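Local coordinates for protein prophenoloxidase b (Marsupenaeus japonicus, PDB 3WKY) that is the hemolymph precursor of a crustacean phenoloxidase, a type 3 copper protein that probably oxidises monophenols and o-diphenols once activated, at residues D140-T145 with H262-G266. Residues are numbered along the deposited sequence; the frame is centred on the assembly and turned at random.
Sequences DRFVPT and HLTTG. With NA (sodium ion), chain P.
T145 and H262 make the one direct backbone hydrogen bond between these loops of the copper-containing domain: T145 N, at the start of helix 145-160, donates to H262 O at 2.9 Å, from above the carbonyl plane. Among side chains, T145 OG1 and T264 OG1 share a hydrogen bond of 2.7 Å; both hydroxyls lie beside their backbone N (chi1 -60° and -57°), and there the two oxygens meet. A water bridges the backbones, taking the proton of T264 N at 3.0 Å and lying within hydrogen-bonding distance of D140 O and V143 O. Within 140-145, the syn lone pair of D140 OD1 receives R141 NH1 at 2.8 Å, in the guanidinium plane, while E385 pairs with R141 NE. D140 CB lies 3.3 Å from T264 O, and Y19 OH hydrogen-bonds both D140 OD2 and G266 N. With an alanine here, R141 NH1 would probably lose its carboxylate mate, and Y19 its partner at OD2. L263 lays its two methyls against the carbonyls of R141 and V143. T265 OG1 binds a sodium ion at 2.8 Å. The chemistry implies irregular loops joined by one backbone bond, one hydroxyl pair and a water, with a buried ion pair reaching 262-266 through Y19.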
# COMPACT_ATOMS: atom_id res chain seq x y z
N ASP A 140 40.22 -13.47 -10.60
CA ASP A 140 38.93 -13.87 -10.04
C ASP A 140 37.94 -12.70 -9.94
O ASP A 140 36.73 -12.91 -9.86
CB ASP A 140 39.09 -14.50 -8.65
CG ASP A 140 39.58 -13.49 -7.61
OD1 ASP A 140 38.76 -12.73 -7.06
OD2 ASP A 140 40.80 -13.46 -7.32
N ARG A 141 38.46 -11.47 -9.95
CA ARG A 141 37.61 -10.27 -9.86
C ARG A 141 36.95 -9.90 -11.18
O ARG A 141 36.04 -9.07 -11.18
CB ARG A 141 38.40 -9.06 -9.34
CG ARG A 141 38.99 -9.21 -7.94
CD ARG A 141 37.93 -9.30 -6.84
NE ARG A 141 38.47 -8.85 -5.55
CZ ARG A 141 39.08 -9.65 -4.67
NH1 ARG A 141 39.24 -10.94 -4.91
NH2 ARG A 141 39.54 -9.14 -3.53
N PHE A 142 37.39 -10.51 -12.28
CA PHE A 142 36.96 -10.08 -13.61
C PHE A 142 36.38 -11.20 -14.46
O PHE A 142 35.72 -10.95 -15.47
CB PHE A 142 38.15 -9.42 -14.36
CG PHE A 142 38.85 -8.37 -13.55
CD1 PHE A 142 38.36 -7.07 -13.51
CD2 PHE A 142 39.98 -8.68 -12.82
CE1 PHE A 142 38.99 -6.10 -12.76
CE2 PHE A 142 40.62 -7.71 -12.06
CZ PHE A 142 40.12 -6.42 -12.03
N VAL A 143 36.64 -12.44 -14.06
CA VAL A 143 36.30 -13.62 -14.85
C VAL A 143 35.27 -14.45 -14.08
O VAL A 143 35.45 -14.68 -12.88
CB VAL A 143 37.57 -14.47 -15.12
CG1 VAL A 143 37.25 -15.73 -15.89
CG2 VAL A 143 38.63 -13.63 -15.86
N PRO A 144 34.19 -14.89 -14.75
CA PRO A 144 33.11 -15.56 -14.03
C PRO A 144 33.56 -16.83 -13.35
O PRO A 144 34.48 -17.52 -13.82
CB PRO A 144 32.12 -15.93 -15.13
CG PRO A 144 32.41 -14.97 -16.24
CD PRO A 144 33.88 -14.72 -16.18
N THR A 145 32.91 -17.14 -12.23
CA THR A 145 33.17 -18.35 -11.47
C THR A 145 33.31 -19.58 -12.35
O THR A 145 34.28 -20.34 -12.22
CB THR A 145 32.01 -18.58 -10.50
OG1 THR A 145 31.90 -17.46 -9.60
CG2 THR A 145 32.21 -19.87 -9.71
N HIS A 262 28.23 -13.40 -10.48
CA HIS A 262 28.88 -14.65 -10.89
C HIS A 262 30.40 -14.60 -10.70
O HIS A 262 31.16 -14.96 -11.60
CB HIS A 262 28.51 -15.01 -12.34
CG HIS A 262 27.06 -15.33 -12.52
ND1 HIS A 262 26.11 -14.37 -12.80
CD2 HIS A 262 26.39 -16.51 -12.45
CE1 HIS A 262 24.92 -14.94 -12.89
NE2 HIS A 262 25.06 -16.24 -12.69
N LEU A 263 30.83 -14.13 -9.53
CA LEU A 263 32.25 -14.03 -9.18
C LEU A 263 32.54 -14.75 -7.87
O LEU A 263 31.72 -14.70 -6.94
CB LEU A 263 32.67 -12.56 -9.02
CG LEU A 263 32.60 -11.66 -10.26
CD1 LEU A 263 32.98 -10.24 -9.87
CD2 LEU A 263 33.51 -12.18 -11.38
N THR A 264 33.71 -15.38 -7.78
CA THR A 264 34.13 -16.07 -6.56
C THR A 264 35.59 -15.70 -6.29
O THR A 264 36.42 -15.77 -7.21
CB THR A 264 34.03 -17.59 -6.73
OG1 THR A 264 32.68 -17.94 -7.08
CG2 THR A 264 34.43 -18.32 -5.45
N THR A 265 35.91 -15.30 -5.06
CA THR A 265 37.29 -14.89 -4.76
C THR A 265 38.21 -16.10 -4.68
O THR A 265 37.74 -17.24 -4.66
CB THR A 265 37.43 -14.13 -3.43
OG1 THR A 265 37.26 -15.03 -2.33
CG2 THR A 265 36.42 -12.99 -3.34
N GLY A 266 39.52 -15.85 -4.63
CA GLY A 266 40.50 -16.92 -4.59
C GLY A 266 40.47 -17.70 -3.28
O GLY A 266 41.09 -18.76 -3.18
NA NA P . 38.01 -13.38 -0.15
O HOH W 1 35.32 -15.34 -10.31